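Local coordinates for protein SalCYP truncation (Salinispora tropica, PDB 7ABB) that belongs to the cytochrome P450 family, a mostly helical fold that holds a heme group, present in this model as heme c, at residues A[10-22]-A[34-46]. Sequence-based numbering, arbitrary orientation.
Sequences SVEFDFFAAPQAY and AFHSSRGDSFWVL
F13 meets F35 in a T-shaped pair: the F35 edge, led by CE1, lies over one face of the F13 ring, with the planes at 89° and the centroids 5.1 Å apart. CG of F13 is anti to its backbone N (chi1 176°), which carries the ring in among F35, F43 and V45, while its CZ sits over the centre of the Y22 ring. F15 repeats the theme at a slant, turning its CD2 edge toward the face of F43 in an offset edge-to-face pair.

Beside the rings, polar groups fix the incoming chain. V11 N donates to H36 O (2.9 Å) and V11 O accepts from S38 N, a single bridge that pairs V11 with S37. The hydroxyl of S37, buried, bonds F13 O at 2.7 Å on a lone pair in the carbonyl plane; S37 OG itself accepts from R39 N, closing an ST turn, so one side chain ties the strand end to the N-terminal chain. At the margin, S10 OG and H36 ND1 hydrogen-bond at the imidazole edge, close to its plane (2.8 Å), and S38 OG donates to E12 OE1 from the anti side, tilted out of the carboxylate plane.

R39, extended from CG to NE, runs past F13 O and stacks its guanidinium on the D14 carboxylate, the planes only 6° apart. D14 OD2 lies 3.6 Å from R39 NH1 but well out of the guanidinium plane, making this salt bridge one of charge rather than of a directed N-H. A water joins R39 NH1 to F15 N.

V25 of helix 19-29 touches both F13 and F35, and L304 touches F15, Y22 and F43. The arrangement is an N-terminal segment packed on the outer beta hairpin of the mixed sheet, as in the beta-rich N-terminal region of the cytochrome P450 fold.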
# COMPACT_ATOMS: atom_id res chain seq x y z
N SER A 10 2.52 -8.74 -29.47
CA SER A 10 2.88 -9.13 -28.10
C SER A 10 4.32 -8.76 -27.80
O SER A 10 5.13 -8.61 -28.70
CB SER A 10 2.70 -10.63 -27.90
OG SER A 10 1.34 -10.97 -27.95
N VAL A 11 4.63 -8.61 -26.52
CA VAL A 11 5.99 -8.35 -26.08
C VAL A 11 6.33 -9.31 -24.95
O VAL A 11 5.45 -9.75 -24.20
CB VAL A 11 6.19 -6.89 -25.65
CG1 VAL A 11 6.16 -5.98 -26.86
CG2 VAL A 11 5.14 -6.47 -24.64
N GLU A 12 7.61 -9.63 -24.83
CA GLU A 12 8.09 -10.49 -23.75
C GLU A 12 8.31 -9.60 -22.53
O GLU A 12 9.42 -9.16 -22.25
CB GLU A 12 9.35 -11.23 -24.16
CG GLU A 12 9.77 -12.37 -23.23
CD GLU A 12 8.89 -13.60 -23.36
OE1 GLU A 12 8.16 -13.72 -24.37
OE2 GLU A 12 8.92 -14.46 -22.45
N PHE A 13 7.23 -9.33 -21.81
CA PHE A 13 7.24 -8.38 -20.69
C PHE A 13 7.07 -9.11 -19.37
O PHE A 13 6.12 -9.88 -19.19
CB PHE A 13 6.12 -7.35 -20.85
CG PHE A 13 5.99 -6.40 -19.69
CD1 PHE A 13 6.90 -5.38 -19.50
CD2 PHE A 13 4.93 -6.51 -18.80
CE1 PHE A 13 6.77 -4.50 -18.45
CE2 PHE A 13 4.78 -5.62 -17.75
CZ PHE A 13 5.71 -4.62 -17.57
N ASP A 14 7.96 -8.82 -18.43
CA ASP A 14 7.94 -9.38 -17.09
C ASP A 14 7.17 -8.44 -16.17
O ASP A 14 7.53 -7.27 -16.03
CB ASP A 14 9.39 -9.56 -16.61
CG ASP A 14 9.50 -10.12 -15.19
OD1 ASP A 14 8.51 -10.12 -14.43
OD2 ASP A 14 10.61 -10.56 -14.85
N PHE A 15 6.10 -8.94 -15.54
CA PHE A 15 5.28 -8.03 -14.74
C PHE A 15 5.96 -7.59 -13.45
O PHE A 15 5.44 -6.69 -12.78
CB PHE A 15 3.91 -8.63 -14.43
CG PHE A 15 3.96 -9.95 -13.72
CD1 PHE A 15 4.40 -10.04 -12.42
CD2 PHE A 15 3.53 -11.11 -14.35
CE1 PHE A 15 4.45 -11.25 -11.75
CE2 PHE A 15 3.57 -12.32 -13.69
CZ PHE A 15 4.03 -12.39 -12.39
N PHE A 16 7.09 -8.18 -13.08
CA PHE A 16 7.88 -7.67 -11.95
C PHE A 16 8.62 -6.38 -12.28
O PHE A 16 9.43 -5.90 -11.48
CB PHE A 16 8.88 -8.74 -11.51
CG PHE A 16 8.25 -9.87 -10.76
CD1 PHE A 16 7.68 -9.66 -9.52
CD2 PHE A 16 8.23 -11.15 -11.30
CE1 PHE A 16 7.09 -10.71 -8.82
CE2 PHE A 16 7.64 -12.20 -10.61
CZ PHE A 16 7.08 -11.98 -9.37
N ALA A 17 8.39 -5.78 -13.43
CA ALA A 17 9.18 -4.63 -13.83
C ALA A 17 8.82 -3.40 -13.00
O ALA A 17 7.74 -3.31 -12.40
CB ALA A 17 8.98 -4.35 -15.32
N ALA A 18 9.74 -2.44 -12.96
CA ALA A 18 9.51 -1.21 -12.22
C ALA A 18 8.44 -0.36 -12.91
O ALA A 18 8.18 -0.53 -14.10
CB ALA A 18 10.81 -0.41 -12.11
N PRO A 19 7.84 0.60 -12.19
CA PRO A 19 6.88 1.51 -12.84
C PRO A 19 7.40 2.14 -14.12
O PRO A 19 6.67 2.21 -15.12
CB PRO A 19 6.62 2.56 -11.76
CG PRO A 19 6.79 1.80 -10.47
CD PRO A 19 7.89 0.80 -10.73
N GLN A 20 8.64 2.60 -14.11
CA GLN A 20 9.21 3.23 -15.30
C GLN A 20 9.20 2.27 -16.48
O GLN A 20 9.01 2.69 -17.63
CB GLN A 20 10.63 3.68 -15.00
CG GLN A 20 10.98 5.05 -15.49
CD GLN A 20 12.37 5.44 -15.05
OE1 GLN A 20 12.54 6.20 -14.09
NE2 GLN A 20 13.37 4.91 -15.73
N ALA A 21 9.44 0.99 -16.22
CA ALA A 21 9.45 0.02 -17.30
C ALA A 21 8.05 -0.22 -17.82
O ALA A 21 7.83 -0.28 -19.03
CB ALA A 21 10.09 -1.28 -16.83
N TYR A 22 7.07 -0.35 -16.92
CA TYR A 22 5.68 -0.40 -17.36
C TYR A 22 5.38 0.76 -18.30
O TYR A 22 4.77 0.57 -19.36
CB TYR A 22 4.73 -0.37 -16.17
CG TYR A 22 4.38 -1.71 -15.60
CD1 TYR A 22 5.23 -2.36 -14.71
CD2 TYR A 22 3.19 -2.32 -15.93
CE1 TYR A 22 4.90 -3.59 -14.17
CE2 TYR A 22 2.84 -3.55 -15.39
CZ TYR A 22 3.71 -4.18 -14.52
OH TYR A 22 3.35 -5.41 -14.00
N ALA A 34 -4.16 -1.04 -24.15
CA ALA A 34 -3.50 -2.17 -23.53
C ALA A 34 -2.33 -2.64 -24.37
O ALA A 34 -2.22 -2.32 -25.56
CB ALA A 34 -4.47 -3.33 -23.31
N PHE A 35 -1.44 -3.40 -23.73
CA PHE A 35 -0.48 -4.23 -24.45
C PHE A 35 -0.55 -5.64 -23.90
O PHE A 35 -1.07 -5.88 -22.82
CB PHE A 35 0.96 -3.67 -24.40
CG PHE A 35 1.62 -3.68 -23.04
CD1 PHE A 35 2.35 -4.78 -22.62
CD2 PHE A 35 1.60 -2.55 -22.24
CE1 PHE A 35 3.00 -4.78 -21.39
CE2 PHE A 35 2.25 -2.53 -21.01
CZ PHE A 35 2.96 -3.65 -20.59
N HIS A 36 -0.06 -6.57 -24.71
CA HIS A 36 -0.12 -8.00 -24.41
C HIS A 36 1.29 -8.53 -24.20
O HIS A 36 2.20 -8.25 -25.00
CB HIS A 36 -0.81 -8.78 -25.53
CG HIS A 36 -1.03 -10.22 -25.18
ND1 HIS A 36 -0.22 -11.24 -25.65
CD2 HIS A 36 -1.94 -10.80 -24.37
CE1 HIS A 36 -0.66 -12.39 -25.16
NE2 HIS A 36 -1.69 -12.15 -24.38
N SER A 37 1.46 -9.31 -23.14
CA SER A 37 2.72 -9.96 -22.86
C SER A 37 2.63 -11.45 -23.17
O SER A 37 1.69 -12.13 -22.74
CB SER A 37 3.13 -9.80 -21.40
OG SER A 37 4.36 -10.49 -21.18
N SER A 38 3.62 -11.95 -23.89
CA SER A 38 3.71 -13.37 -24.21
C SER A 38 4.50 -14.14 -23.16
O SER A 38 4.69 -15.35 -23.31
CB SER A 38 4.36 -13.55 -25.58
OG SER A 38 5.59 -12.84 -25.64
N ARG A 39 4.95 -13.48 -22.11
CA ARG A 39 5.81 -14.13 -21.13
C ARG A 39 5.01 -15.04 -20.21
O ARG A 39 3.91 -14.69 -19.76
CB ARG A 39 6.56 -13.08 -20.32
CG ARG A 39 7.73 -13.63 -19.56
CD ARG A 39 8.68 -12.52 -19.16
NE ARG A 39 9.85 -13.04 -18.46
CZ ARG A 39 9.86 -13.37 -17.17
NH1 ARG A 39 8.77 -13.21 -16.43
NH2 ARG A 39 10.98 -13.84 -16.63
N GLY A 40 5.57 -16.21 -19.92
CA GLY A 40 4.91 -17.16 -19.04
C GLY A 40 3.65 -17.69 -19.69
O GLY A 40 3.64 -18.09 -20.86
N ASP A 41 2.56 -17.71 -18.92
CA ASP A 41 1.25 -18.09 -19.43
C ASP A 41 0.59 -16.99 -20.24
O ASP A 41 -0.51 -17.20 -20.76
CB ASP A 41 0.33 -18.50 -18.28
CG ASP A 41 0.84 -19.72 -17.53
OD1 ASP A 41 1.51 -20.57 -18.16
OD2 ASP A 41 0.55 -19.83 -16.32
N SER A 42 1.24 -15.83 -20.35
CA SER A 42 0.76 -14.68 -21.11
C SER A 42 -0.27 -13.91 -20.31
O SER A 42 -0.89 -14.46 -19.39
CB SER A 42 0.18 -15.10 -22.47
OG SER A 42 -1.20 -15.43 -22.36
N PHE A 43 -0.43 -12.62 -20.62
CA PHE A 43 -1.35 -11.75 -19.90
C PHE A 43 -1.48 -10.42 -20.63
O PHE A 43 -0.58 -9.99 -21.35
CB PHE A 43 -0.91 -11.52 -18.44
CG PHE A 43 0.48 -10.95 -18.29
CD1 PHE A 43 1.59 -11.79 -18.22
CD2 PHE A 43 0.68 -9.58 -18.18
CE1 PHE A 43 2.86 -11.27 -18.05
CE2 PHE A 43 1.96 -9.06 -18.03
CZ PHE A 43 3.04 -9.90 -17.96
N TRP A 44 -2.62 -9.77 -20.42
CA TRP A 44 -2.85 -8.41 -20.88
C TRP A 44 -2.52 -7.41 -19.78
O TRP A 44 -2.69 -7.68 -18.59
CB TRP A 44 -4.30 -8.23 -21.32
CG TRP A 44 -4.60 -8.81 -22.67
CD1 TRP A 44 -5.13 -10.04 -22.96
CD2 TRP A 44 -4.38 -8.17 -23.95
NE1 TRP A 44 -5.26 -10.20 -24.32
CE2 TRP A 44 -4.82 -9.08 -24.95
CE3 TRP A 44 -3.88 -6.93 -24.35
CZ2 TRP A 44 -4.76 -8.78 -26.31
CZ3 TRP A 44 -3.82 -6.64 -25.69
CH2 TRP A 44 -4.25 -7.55 -26.66
N VAL A 45 -2.04 -6.24 -20.20
CA VAL A 45 -1.77 -5.11 -19.31
C VAL A 45 -2.58 -3.92 -19.80
O VAL A 45 -2.30 -3.36 -20.87
CB VAL A 45 -0.28 -4.76 -19.27
CG1 VAL A 45 -0.03 -3.62 -18.29
CG2 VAL A 45 0.55 -5.99 -18.89
N LEU A 46 -3.59 -3.52 -19.03
CA LEU A 46 -4.33 -2.31 -19.35
C LEU A 46 -3.47 -1.09 -19.06
O LEU A 46 -2.65 -1.08 -18.13
CB LEU A 46 -5.63 -2.22 -18.56
CG LEU A 46 -6.59 -3.39 -18.80
CD1 LEU A 46 -7.94 -3.06 -18.21
CD2 LEU A 46 -6.80 -3.75 -20.27
O HOH W 1 6.09 -12.15 -16.03